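Local coordinates for protein transcription factor IWS1 (Saccharomyces cerevisiae, PDB 3NFQ) that regulates transcription by RNA polymerase II, probably acting during and after recruitment of TATA-binding protein, and interacts with the elongation factors Spt6 and Spt5, at residues A[12-17]-A[69-74]; A[37-40]-A[44-47]; A[50-55]-A[82-87]; A[101-106]-A[126-131]. All coordinates share one frame; numbering follows the deposited sequence.

The four contacts run from the surface to the core of an all-helical fold. Contact 4 is buried and purely aromatic, one ring edge on another's face. Contact 3, 13 Å from it between centres, is partly buried and mixes an aliphatic lysine chain with an indole; the two touch through Leu85 O and Tyr128 OH and through Leu102. Contacts 1 and 2 both use helix 10-42, with centres about 36 Å apart on opposite sides of the chain's centre. Contact 1 is a small, partly buried contact between two helices with a water at its margin, whereas contact 2 is a surface turn held by arginine-to-carbonyl hydrogen bonds.

Contact 1: A[12-17]-A[69-74]; sequences QYLDEK and ADTILD
Thr71 of the short helix 69-74 presses both branches of its side chain against Leu14 and Asp15, near the start of the long helix 10-42, in a small helix-to-helix contact of this all-helical domain. Its methyl makes the closest approaches: CG2 of Thr71 lies 3.4 Å from OD1 of Asp15 and 3.5 Å from the backbone O of Leu14. The hydroxyl branch turns to the leucine instead, with Thr71 OG1 3.7 Å from Leu14 CD1, the leucine running roughly perpendicular to the threonine. At Thr71, CG2 points opposite the backbone N while OG1 sits beside it (chi1 -44°), which sends the methyl to the carbonyl and carboxylate and the hydroxyl to the leucine. A serine here lacks this methyl, and its place beside Leu14 O and Asp15 OD1 would probably be left as a gap between the helices. Farther out, Thr71 also packs on Ile18, one turn along helix 10-42, while Leu14 rests on Leu68 and Asp15 on Asn75, the residues flanking helix 69-74. No direct hydrogen bond joins the two segments; a water lies between them, 2.7 Å from Asp15 OD1 and 3.2 Å from Thr71 OG1.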
loop_
_atom_site.group_PDB
_atom_site.type_symbol
_atom_site.label_atom_id
_atom_site.label_comp_id
_atom_site.label_asym_id
_atom_site.label_seq_id
_atom_site.Cartn_x
_atom_site.Cartn_y
_atom_site.Cartn_z
ATOM N N GLN A 12 -9.136 19.652 -9.213
ATOM C CA GLN A 12 -7.787 19.990 -8.740
ATOM C C GLN A 12 -7.700 19.882 -7.230
ATOM O O GLN A 12 -6.643 19.565 -6.688
ATOM C CB GLN A 12 -7.337 21.399 -9.183
ATOM C CG GLN A 12 -6.816 21.469 -10.636
ATOM C CD GLN A 12 -6.443 22.893 -11.096
ATOM O OE1 GLN A 12 -5.464 23.497 -10.608
ATOM N NE2 GLN A 12 -7.208 23.424 -12.063
ATOM N N TYR A 13 -8.802 20.185 -6.552
ATOM C CA TYR A 13 -8.888 20.027 -5.117
ATOM C C TYR A 13 -8.793 18.554 -4.675
ATOM O O TYR A 13 -8.189 18.243 -3.641
ATOM C CB TYR A 13 -10.192 20.617 -4.610
ATOM C CG TYR A 13 -10.532 20.238 -3.183
ATOM C CD1 TYR A 13 -10.149 21.034 -2.106
ATOM C CD2 TYR A 13 -11.274 19.082 -2.914
ATOM C CE1 TYR A 13 -10.484 20.673 -0.809
ATOM C CE2 TYR A 13 -11.601 18.718 -1.627
ATOM C CZ TYR A 13 -11.213 19.513 -0.589
ATOM O OH TYR A 13 -11.573 19.114 0.683
ATOM N N LEU A 14 -9.422 17.667 -5.446
ATOM C CA LEU A 14 -9.353 16.233 -5.179
ATOM C C LEU A 14 -7.924 15.739 -5.405
ATOM O O LEU A 14 -7.364 15.044 -4.553
ATOM C CB LEU A 14 -10.308 15.467 -6.093
ATOM C CG LEU A 14 -11.813 15.693 -5.960
ATOM C CD1 LEU A 14 -12.499 14.800 -6.996
ATOM C CD2 LEU A 14 -12.302 15.383 -4.576
ATOM N N ASP A 15 -7.340 16.114 -6.538
ATOM C CA ASP A 15 -5.939 15.793 -6.831
ATOM C C ASP A 15 -4.984 16.167 -5.698
ATOM O O ASP A 15 -4.224 15.335 -5.217
ATOM C CB ASP A 15 -5.482 16.468 -8.113
ATOM C CG ASP A 15 -6.020 15.805 -9.329
ATOM O OD1 ASP A 15 -6.875 14.892 -9.214
ATOM O OD2 ASP A 15 -5.575 16.194 -10.431
ATOM N N GLU A 16 -5.049 17.415 -5.257
ATOM C CA GLU A 16 -4.193 17.899 -4.201
ATOM C C GLU A 16 -4.438 17.161 -2.890
ATOM O O GLU A 16 -3.518 16.956 -2.096
ATOM C CB GLU A 16 -4.363 19.429 -4.039
ATOM C CG GLU A 16 -4.315 19.918 -2.574
ATOM C CD GLU A 16 -4.705 21.404 -2.381
ATOM O OE1 GLU A 16 -5.402 22.007 -3.263
ATOM O OE2 GLU A 16 -4.326 21.969 -1.309
ATOM N N LYS A 17 -5.677 16.782 -2.648
ATOM C CA LYS A 17 -6.009 16.049 -1.440
ATOM C C LYS A 17 -5.392 14.626 -1.481
ATOM O O LYS A 17 -4.845 14.166 -0.480
ATOM C CB LYS A 17 -7.526 16.029 -1.248
ATOM C CG LYS A 17 -8.023 15.221 -0.055
ATOM C CD LYS A 17 -7.905 13.698 -0.289
ATOM C CE LYS A 17 -8.171 12.816 0.973
ATOM N NZ LYS A 17 -7.307 13.034 2.172
ATOM N N ALA A 69 -11.976 6.890 -6.591
ATOM C CA ALA A 69 -11.176 5.908 -7.365
ATOM C C ALA A 69 -10.346 6.492 -8.496
ATOM O O ALA A 69 -9.142 6.200 -8.648
ATOM C CB ALA A 69 -12.050 4.753 -7.898
ATOM N N ASP A 70 -11.005 7.293 -9.331
ATOM C CA ASP A 70 -10.331 7.988 -10.418
ATOM C C ASP A 70 -9.175 8.824 -9.934
ATOM O O ASP A 70 -8.084 8.711 -10.482
ATOM C CB ASP A 70 -11.320 8.903 -11.172
ATOM C CG ASP A 70 -12.286 8.135 -12.046
ATOM O OD1 ASP A 70 -12.015 6.958 -12.380
ATOM O OD2 ASP A 70 -13.335 8.734 -12.400
ATOM N N THR A 71 -9.389 9.651 -8.906
ATOM C CA THR A 71 -8.319 10.515 -8.395
ATOM C C THR A 71 -7.142 9.702 -7.817
ATOM O O THR A 71 -5.972 10.036 -8.043
ATOM C CB THR A 71 -8.783 11.424 -7.243
ATOM O OG1 THR A 71 -10.068 12.016 -7.542
ATOM C CG2 THR A 71 -7.738 12.509 -7.005
ATOM N N ILE A 72 -7.486 8.660 -7.053
ATOM C CA ILE A 72 -6.500 7.713 -6.476
ATOM C C ILE A 72 -5.694 7.129 -7.605
ATOM O O ILE A 72 -4.455 7.165 -7.574
ATOM C CB ILE A 72 -7.229 6.570 -5.710
ATOM C CG1 ILE A 72 -7.790 7.148 -4.436
ATOM C CG2 ILE A 72 -6.277 5.366 -5.412
ATOM C CD1 ILE A 72 -8.958 6.338 -3.810
ATOM N N LEU A 73 -6.377 6.607 -8.610
ATOM C CA LEU A 73 -5.652 5.930 -9.705
ATOM C C LEU A 73 -4.882 6.910 -10.581
ATOM O O LEU A 73 -3.748 6.636 -11.010
ATOM C CB LEU A 73 -6.620 5.077 -10.556
ATOM C CG LEU A 73 -7.173 3.854 -9.820
ATOM C CD1 LEU A 73 -8.256 3.162 -10.635
ATOM C CD2 LEU A 73 -6.107 2.825 -9.458
ATOM N N ASP A 74 -5.485 8.050 -10.880
ATOM C CA ASP A 74 -4.815 9.042 -11.742
ATOM C C ASP A 74 -3.593 9.687 -11.107
ATOM O O ASP A 74 -2.668 10.042 -11.825
ATOM C CB ASP A 74 -5.791 10.119 -12.189
ATOM C CG ASP A 74 -6.822 9.603 -13.175
ATOM O OD1 ASP A 74 -6.616 8.537 -13.811
ATOM O OD2 ASP A 74 -7.867 10.271 -13.293
HETATM O O HOH W 1 -9.359 14.204 -9.832
#

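Contact 2: A[37-40]-A[44-47]; sequences NKRI and DTSL
Arg39, near the end of helix 10-42, reaches across to the turn that follows and grips the backbone carbonyl of Leu47. The principal hydrogen bond runs from Arg39 NE to Leu47 O, 2.7 Å long with an N-H...O angle of 159°. The donor meets this oxygen nearly in line with the C=O bond, and the oxygen lies close to the guanidinium plane. A weak second bond from Arg39 NH2, 3.3 Å from Leu47 O, makes the same carbonyl a shared acceptor. The arginine starts out extended, with CG opposite the backbone N (chi1 169°), and then bends at chi3 (-100°), which swings the guanidinium across the turn.

Van der Waals contacts fill in around these bonds. One face of the guanidinium is covered near its rim by Thr45 CA, and Arg39 NH1 lies 3.8 Å from Thr45 CG2. Next to it, the aliphatic part of Lys38 passes the leucine at a slant, its CG 3.8 Å from Leu47 CD1.

Polar bonds inside the turn probably help to hold its shape. Asp44 OD1 accepts from both Ser46 OG, at 2.6 Å, and Ser46 N, at 2.9 Å, the two donors approaching from the same face of the carboxylate. Before the turn, Thr42 OG1 bonds to both Lys38 O and Asp44 N, tying the helix end to the loop. The bond from Ser46 N to Asp44 OD1 makes an Asx turn, which lies within a type I beta turn from Asp44 to Leu47, at the surface between helices 10-42 and 51-63.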
loop_
_atom_site.group_PDB
_atom_site.type_symbol
_atom_site.label_atom_id
_atom_site.label_comp_id
_atom_site.label_asym_id
_atom_site.label_seq_id
_atom_site.Cartn_x
_atom_site.Cartn_y
_atom_site.Cartn_z
ATOM N N ASN A 37 15.388 0.836 12.104
ATOM C CA ASN A 37 16.851 0.850 12.113
ATOM C C ASN A 37 17.454 1.211 13.481
ATOM O O ASN A 37 18.433 0.601 13.891
ATOM C CB ASN A 37 17.378 1.808 11.069
ATOM C CG ASN A 37 17.161 1.304 9.680
ATOM O OD1 ASN A 37 16.960 0.110 9.481
ATOM N ND2 ASN A 37 17.197 2.199 8.702
ATOM N N LYS A 38 16.870 2.195 14.163
ATOM C CA LYS A 38 17.252 2.545 15.521
ATOM C C LYS A 38 17.008 1.406 16.528
ATOM O O LYS A 38 17.885 1.092 17.346
ATOM C CB LYS A 38 16.470 3.793 15.930
ATOM C CG LYS A 38 16.986 4.521 17.147
ATOM C CD LYS A 38 16.442 5.949 17.108
ATOM C CE LYS A 38 16.952 6.752 18.268
ATOM N NZ LYS A 38 16.352 8.109 18.289
ATOM N N ARG A 39 15.822 0.789 16.482
ATOM C CA ARG A 39 15.495 -0.336 17.352
ATOM C C ARG A 39 16.505 -1.464 17.149
ATOM O O ARG A 39 16.898 -2.125 18.113
ATOM C CB ARG A 39 14.072 -0.864 17.094
ATOM C CG ARG A 39 13.793 -2.188 17.790
ATOM C CD ARG A 39 12.550 -2.893 17.266
ATOM N NE ARG A 39 11.467 -2.640 18.196
ATOM C CZ ARG A 39 10.879 -3.547 18.966
ATOM N NH1 ARG A 39 11.225 -4.825 18.920
ATOM N NH2 ARG A 39 9.923 -3.157 19.794
ATOM N N ILE A 40 16.906 -1.662 15.893
ATOM C CA ILE A 40 17.905 -2.661 15.513
ATOM C C ILE A 40 19.290 -2.262 16.048
ATOM O O ILE A 40 19.935 -3.026 16.752
ATOM C CB ILE A 40 17.946 -2.863 13.959
ATOM C CG1 ILE A 40 16.759 -3.734 13.497
ATOM C CG2 ILE A 40 19.304 -3.446 13.501
ATOM C CD1 ILE A 40 16.513 -3.702 12.000
ATOM N N ASP A 44 16.862 -1.612 21.696
ATOM C CA ASP A 44 15.863 -1.098 22.646
ATOM C C ASP A 44 14.445 -1.398 22.182
ATOM O O ASP A 44 13.941 -0.789 21.235
ATOM C CB ASP A 44 16.053 0.405 22.815
ATOM C CG ASP A 44 15.081 1.007 23.804
ATOM O OD1 ASP A 44 14.165 0.309 24.308
ATOM O OD2 ASP A 44 15.218 2.208 24.074
ATOM N N THR A 45 13.776 -2.326 22.838
ATOM C CA THR A 45 12.522 -2.802 22.288
ATOM C C THR A 45 11.380 -1.898 22.687
ATOM O O THR A 45 10.209 -2.168 22.326
ATOM C CB THR A 45 12.209 -4.274 22.697
ATOM O OG1 THR A 45 12.181 -4.376 24.138
ATOM C CG2 THR A 45 13.244 -5.254 22.082
ATOM N N SER A 46 11.693 -0.811 23.406
ATOM C CA SER A 46 10.640 0.179 23.735
ATOM C C SER A 46 10.427 1.170 22.564
ATOM O O SER A 46 9.485 1.951 22.607
ATOM C CB SER A 46 10.922 0.953 25.025
ATOM O OG SER A 46 12.100 1.727 24.864
ATOM N N LEU A 47 11.315 1.127 21.564
ATOM C CA LEU A 47 11.166 1.855 20.304
ATOM C C LEU A 47 10.381 1.020 19.315
ATOM O O LEU A 47 10.806 -0.087 18.953
ATOM C CB LEU A 47 12.534 2.132 19.665
ATOM C CG LEU A 47 13.453 2.983 20.551
ATOM C CD1 LEU A 47 14.828 3.029 19.936
ATOM C CD2 LEU A 47 12.863 4.375 20.732
#

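Contact 3: A[50-55]-A[82-87]; sequences MQKVKL and RIWLEP
The backbones of helices 51-63 and 77-85 stay well apart here, with Lys52 and Trp84 nearest at 7.9 Å between their CA atoms, and the side chains span the gap. Lys52 lays its methylenes over one face of the Trp84 indole. Its CD stands 3.5 Å from the centroid of the five-membered ring and only 7° off the ring normal, a CH-pi contact, while Lys52 CG lies 3.7 Å from Trp84 CE2. Beyond the rim of the six-membered ring, the backbone Lys52 O comes 3.4 Å from Trp84 CH2. The two side chains run antiparallel as they pass, and the lysine bends at chi3 (-66°) and again at chi4, carrying NZ off the ring to a salt bridge with Asp32. Leu55 meets the indole differently: its CD2 approaches the ring edge, 4.0 Å from Trp84 CZ2.

This packing joins two helices of a helical bundle, with segment 82-87 in the TFIIS N-terminal-like part of the chain. Trp84 is buried, and its polar NE1 is satisfied by the backbone O of Met25, so Trp84 links helix 77-85 to helices 10-42 and 51-63. Replacing it with an alanine would probably strip Lys52 and Leu55 of the surface they pack on and leave Met25 O without the indole N-H. Trp84 also touches Leu56 and Val59 of helix 51-63, and Leu102 of helix 96-107. At the end of helix 77-85, Arg82 NH2 makes a salt bridge to Glu86 OE1, 3.1 Å away.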
loop_
_atom_site.group_PDB
_atom_site.type_symbol
_atom_site.label_atom_id
_atom_site.label_comp_id
_atom_site.label_asym_id
_atom_site.label_seq_id
_atom_site.Cartn_x
_atom_site.Cartn_y
_atom_site.Cartn_z
HETATM N N MSE A 50 5.353 3.511 14.627
HETATM C CA MSE A 50 3.926 3.719 14.720
HETATM C C MSE A 50 3.355 4.649 13.684
HETATM O O MSE A 50 2.154 4.833 13.689
HETATM C CB MSE A 50 3.542 4.285 16.109
HETATM C CG MSE A 50 4.029 3.426 17.243
HETATM SE SE MSE A 50 3.249 4.173 18.945
HETATM C CE MSE A 50 4.104 6.084 18.923
ATOM N N GLN A 51 4.158 5.236 12.788
ATOM C CA GLN A 51 3.592 6.291 11.964
ATOM C C GLN A 51 2.548 5.768 10.965
ATOM O O GLN A 51 1.492 6.386 10.801
ATOM C CB GLN A 51 4.655 7.139 11.259
ATOM C CG GLN A 51 5.604 7.900 12.232
ATOM C CD GLN A 51 4.798 8.812 13.181
ATOM O OE1 GLN A 51 4.713 8.506 14.345
ATOM N NE2 GLN A 51 4.193 9.893 12.664
ATOM N N LYS A 52 2.884 4.701 10.251
ATOM C CA LYS A 52 1.913 4.083 9.335
ATOM C C LYS A 52 0.620 3.661 10.038
ATOM O O LYS A 52 -0.461 3.985 9.550
ATOM C CB LYS A 52 2.527 2.877 8.639
ATOM C CG LYS A 52 3.704 3.233 7.777
ATOM C CD LYS A 52 4.042 1.969 6.926
ATOM C CE LYS A 52 4.562 0.712 7.684
ATOM N NZ LYS A 52 5.838 1.079 8.458
ATOM N N VAL A 53 0.720 2.987 11.177
ATOM C CA VAL A 53 -0.523 2.551 11.876
ATOM C C VAL A 53 -1.355 3.700 12.318
ATOM O O VAL A 53 -2.574 3.610 12.314
ATOM C CB VAL A 53 -0.315 1.542 13.058
ATOM C CG1 VAL A 53 0.327 0.278 12.575
ATOM C CG2 VAL A 53 0.495 2.126 14.202
ATOM N N LYS A 54 -0.724 4.820 12.677
ATOM C CA LYS A 54 -1.528 5.968 13.028
ATOM C C LYS A 54 -2.245 6.551 11.848
ATOM O O LYS A 54 -3.300 7.135 12.014
ATOM C CB LYS A 54 -0.676 7.090 13.623
ATOM C CG LYS A 54 -0.149 6.767 14.995
ATOM C CD LYS A 54 0.519 8.049 15.544
ATOM C CE LYS A 54 1.328 7.738 16.769
ATOM N NZ LYS A 54 2.297 8.858 17.074
ATOM N N LEU A 55 -1.611 6.500 10.659
ATOM C CA LEU A 55 -2.201 7.024 9.463
ATOM C C LEU A 55 -3.155 6.014 8.795
ATOM O O LEU A 55 -3.982 6.401 8.004
ATOM C CB LEU A 55 -1.115 7.452 8.475
ATOM C CG LEU A 55 -1.466 8.208 7.191
ATOM C CD1 LEU A 55 -2.322 9.513 7.402
ATOM C CD2 LEU A 55 -0.178 8.548 6.466
ATOM N N ARG A 82 2.080 0.669 -2.390
ATOM C CA ARG A 82 3.086 -0.303 -2.647
ATOM C C ARG A 82 4.248 -0.162 -1.705
ATOM O O ARG A 82 4.816 -1.165 -1.263
ATOM C CB ARG A 82 3.584 -0.071 -4.076
ATOM C CG ARG A 82 4.724 -0.951 -4.445
ATOM C CD ARG A 82 5.552 -0.131 -5.413
ATOM N NE ARG A 82 6.730 0.301 -4.779
ATOM C CZ ARG A 82 7.546 1.294 -5.128
ATOM N NH1 ARG A 82 7.364 2.137 -6.144
ATOM N NH2 ARG A 82 8.598 1.433 -4.352
ATOM N N ILE A 83 4.641 1.077 -1.404
ATOM C CA ILE A 83 5.771 1.270 -0.446
ATOM C C ILE A 83 5.440 0.707 0.957
ATOM O O ILE A 83 6.291 0.117 1.634
ATOM C CB ILE A 83 6.113 2.778 -0.339
ATOM C CG1 ILE A 83 6.874 3.181 -1.599
ATOM C CG2 ILE A 83 7.065 3.077 0.854
ATOM C CD1 ILE A 83 6.878 4.729 -1.802
ATOM N N TRP A 84 4.200 0.908 1.415
ATOM C CA TRP A 84 3.799 0.258 2.666
ATOM C C TRP A 84 3.869 -1.270 2.641
ATOM O O TRP A 84 4.254 -1.878 3.627
ATOM C CB TRP A 84 2.398 0.722 3.109
ATOM C CG TRP A 84 2.385 2.092 3.645
ATOM C CD1 TRP A 84 3.269 3.099 3.379
ATOM C CD2 TRP A 84 1.412 2.631 4.523
ATOM N NE1 TRP A 84 2.881 4.247 4.021
ATOM C CE2 TRP A 84 1.760 3.979 4.754
ATOM C CE3 TRP A 84 0.288 2.103 5.162
ATOM C CZ2 TRP A 84 1.047 4.793 5.579
ATOM C CZ3 TRP A 84 -0.464 2.940 5.985
ATOM C CH2 TRP A 84 -0.088 4.261 6.192
ATOM N N LEU A 85 3.557 -1.901 1.504
ATOM C CA LEU A 85 3.447 -3.368 1.445
ATOM C C LEU A 85 4.792 -4.013 1.165
ATOM O O LEU A 85 5.005 -5.178 1.494
ATOM C CB LEU A 85 2.479 -3.727 0.299
ATOM C CG LEU A 85 0.980 -3.493 0.649
ATOM C CD1 LEU A 85 0.099 -3.688 -0.582
ATOM C CD2 LEU A 85 0.576 -4.413 1.793
ATOM N N GLU A 86 5.676 -3.279 0.509
ATOM C CA GLU A 86 6.869 -3.943 -0.022
ATOM C C GLU A 86 7.784 -4.480 1.056
ATOM O O GLU A 86 7.916 -3.895 2.154
ATOM C CB GLU A 86 7.636 -3.005 -0.994
ATOM C CG GLU A 86 8.545 -2.031 -0.366
ATOM C CD GLU A 86 9.014 -0.913 -1.332
ATOM O OE1 GLU A 86 8.896 -1.084 -2.548
ATOM O OE2 GLU A 86 9.509 0.134 -0.856
ATOM N N PRO A 87 8.441 -5.613 0.757
ATOM C CA PRO A 87 9.337 -6.204 1.721
ATOM C C PRO A 87 10.580 -5.378 1.858
ATOM O O PRO A 87 11.019 -4.722 0.897
ATOM C CB PRO A 87 9.694 -7.585 1.117
ATOM C CG PRO A 87 9.362 -7.477 -0.286
ATOM C CD PRO A 87 8.269 -6.448 -0.447
#

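Contact 4: A[101-106]-A[126-131]; sequences SLFAAL and IFYTKS
Phe103 and Tyr128 carry this contact between helices 96-107 and 121-130, and both are buried. Their rings form a T-shaped (edge-to-face) pair, with centroids 5.1 Å apart and planes inclined at 63°, so the T is tilted rather than square. The edge belongs to Phe103: its CE1 sits over one face of the tyrosine ring, toward the rim, 3.5 Å from Tyr128 CD2. The neighbouring Phe103 CZ reaches the base of the same ring, 3.8 Å from Tyr128 CG. The two rings span a backbone separation of 10.5 Å between the CA atoms of Phe103 and Tyr128. Each meets the other with chi1 turned off the staggered value (Phe103 -91°, Tyr128 -92°). The tyrosine hydroxyl takes no part in the stack; its OH hydrogen-bonds to Leu85 O at the end of helix 77-85, which satisfies a buried polar group and probably helps fix the orientation of the ring that Phe103 packs on. Both segments lie in the part of the chain related to the TFIIS helical bundle. Helix 136-149 packs against both partners, placing Leu141 and Leu145 on Phe103 and Ala142 on Tyr128, while Leu93 and Pro94, from the loop preceding helix 96-107, also touch the tyrosine.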
loop_
_atom_site.group_PDB
_atom_site.type_symbol
_atom_site.label_atom_id
_atom_site.label_comp_id
_atom_site.label_asym_id
_atom_site.label_seq_id
_atom_site.Cartn_x
_atom_site.Cartn_y
_atom_site.Cartn_z
ATOM N N SER A 101 -5.479 -4.775 5.881
ATOM C CA SER A 101 -6.240 -3.553 5.605
ATOM C C SER A 101 -6.006 -3.041 4.213
ATOM O O SER A 101 -6.940 -2.612 3.523
ATOM C CB SER A 101 -5.883 -2.430 6.572
ATOM O OG SER A 101 -6.269 -2.836 7.879
ATOM N N LEU A 102 -4.744 -3.007 3.802
ATOM C CA LEU A 102 -4.480 -2.539 2.426
ATOM C C LEU A 102 -5.011 -3.455 1.337
ATOM O O LEU A 102 -5.574 -2.990 0.318
ATOM C CB LEU A 102 -2.988 -2.252 2.227
ATOM C CG LEU A 102 -2.415 -1.093 3.057
ATOM C CD1 LEU A 102 -0.900 -0.938 2.738
ATOM C CD2 LEU A 102 -3.119 0.180 2.757
ATOM N N PHE A 103 -4.865 -4.761 1.521
ATOM C CA PHE A 103 -5.359 -5.675 0.511
ATOM C C PHE A 103 -6.901 -5.639 0.467
ATOM O O PHE A 103 -7.498 -5.721 -0.579
ATOM C CB PHE A 103 -4.808 -7.104 0.744
ATOM C CG PHE A 103 -3.508 -7.381 0.005
ATOM C CD1 PHE A 103 -2.310 -7.518 0.705
ATOM C CD2 PHE A 103 -3.510 -7.545 -1.371
ATOM C CE1 PHE A 103 -1.093 -7.805 0.004
ATOM C CE2 PHE A 103 -2.299 -7.827 -2.055
ATOM C CZ PHE A 103 -1.124 -7.947 -1.367
ATOM N N ALA A 104 -7.563 -5.448 1.594
ATOM C CA ALA A 104 -9.011 -5.357 1.527
ATOM C C ALA A 104 -9.455 -4.104 0.781
ATOM O O ALA A 104 -10.422 -4.118 -0.005
ATOM C CB ALA A 104 -9.634 -5.390 2.985
ATOM N N ALA A 105 -8.754 -2.994 1.011
ATOM C CA ALA A 105 -9.028 -1.767 0.280
ATOM C C ALA A 105 -8.722 -1.890 -1.200
ATOM O O ALA A 105 -9.484 -1.374 -2.001
ATOM C CB ALA A 105 -8.247 -0.579 0.920
ATOM N N LEU A 106 -7.657 -2.590 -1.594
ATOM C CA LEU A 106 -7.313 -2.760 -3.008
ATOM C C LEU A 106 -8.324 -3.677 -3.728
ATOM O O LEU A 106 -8.489 -3.599 -4.953
ATOM C CB LEU A 106 -5.956 -3.403 -3.181
ATOM C CG LEU A 106 -4.698 -2.580 -2.811
ATOM C CD1 LEU A 106 -3.520 -3.484 -2.653
ATOM C CD2 LEU A 106 -4.458 -1.507 -3.905
ATOM N N ILE A 126 2.828 -9.722 -6.685
ATOM C CA ILE A 126 3.365 -11.026 -7.077
ATOM C C ILE A 126 4.210 -11.636 -5.938
ATOM O O ILE A 126 4.079 -12.819 -5.613
ATOM C CB ILE A 126 4.164 -10.932 -8.417
ATOM C CG1 ILE A 126 3.186 -10.675 -9.577
ATOM C CG2 ILE A 126 4.987 -12.246 -8.659
ATOM C CD1 ILE A 126 3.792 -10.230 -10.888
ATOM N N PHE A 127 5.078 -10.832 -5.316
ATOM C CA PHE A 127 5.888 -11.289 -4.212
ATOM C C PHE A 127 4.999 -11.874 -3.076
ATOM O O PHE A 127 5.317 -12.900 -2.449
ATOM C CB PHE A 127 6.736 -10.101 -3.667
ATOM C CG PHE A 127 7.432 -10.406 -2.364
ATOM C CD1 PHE A 127 8.710 -10.969 -2.321
ATOM C CD2 PHE A 127 6.798 -10.165 -1.161
ATOM C CE1 PHE A 127 9.337 -11.289 -1.086
ATOM C CE2 PHE A 127 7.433 -10.467 0.046
ATOM C CZ PHE A 127 8.664 -11.012 0.099
ATOM N N TYR A 128 3.856 -11.245 -2.843
ATOM C CA TYR A 128 2.937 -11.753 -1.784
ATOM C C TYR A 128 2.385 -13.170 -2.139
ATOM O O TYR A 128 2.095 -13.978 -1.244
ATOM C CB TYR A 128 1.795 -10.774 -1.582
ATOM C CG TYR A 128 2.146 -9.771 -0.488
ATOM C CD1 TYR A 128 3.009 -8.715 -0.765
ATOM C CD2 TYR A 128 1.628 -9.881 0.816
ATOM C CE1 TYR A 128 3.361 -7.762 0.239
ATOM C CE2 TYR A 128 1.966 -8.915 1.827
ATOM C CZ TYR A 128 2.849 -7.857 1.507
ATOM O OH TYR A 128 3.254 -6.898 2.420
ATOM N N THR A 129 2.274 -13.456 -3.443
ATOM C CA THR A 129 1.766 -14.788 -3.886
ATOM C C THR A 129 2.742 -15.925 -3.616
ATOM O O THR A 129 2.318 -17.107 -3.500
ATOM C CB THR A 129 1.362 -14.823 -5.359
ATOM O OG1 THR A 129 2.543 -14.804 -6.195
ATOM C CG2 THR A 129 0.437 -13.678 -5.715
ATOM N N LYS A 130 4.019 -15.558 -3.468
ATOM C CA LYS A 130 5.171 -16.488 -3.320
ATOM C C LYS A 130 5.860 -16.557 -1.953
ATOM O O LYS A 130 6.365 -17.626 -1.567
ATOM C CB LYS A 130 6.268 -16.097 -4.321
ATOM C CG LYS A 130 5.948 -16.348 -5.797
ATOM C CD LYS A 130 7.099 -15.689 -6.554
ATOM C CE LYS A 130 6.877 -15.521 -8.059
ATOM N NZ LYS A 130 8.019 -14.681 -8.605
ATOM N N SER A 131 5.917 -15.443 -1.208
ATOM C CA SER A 131 6.710 -15.399 0.013
ATOM C C SER A 131 6.168 -16.358 1.037
ATOM O O SER A 131 4.953 -16.379 1.315
ATOM C CB SER A 131 6.775 -13.979 0.597
ATOM O OG SER A 131 7.014 -13.997 2.010
#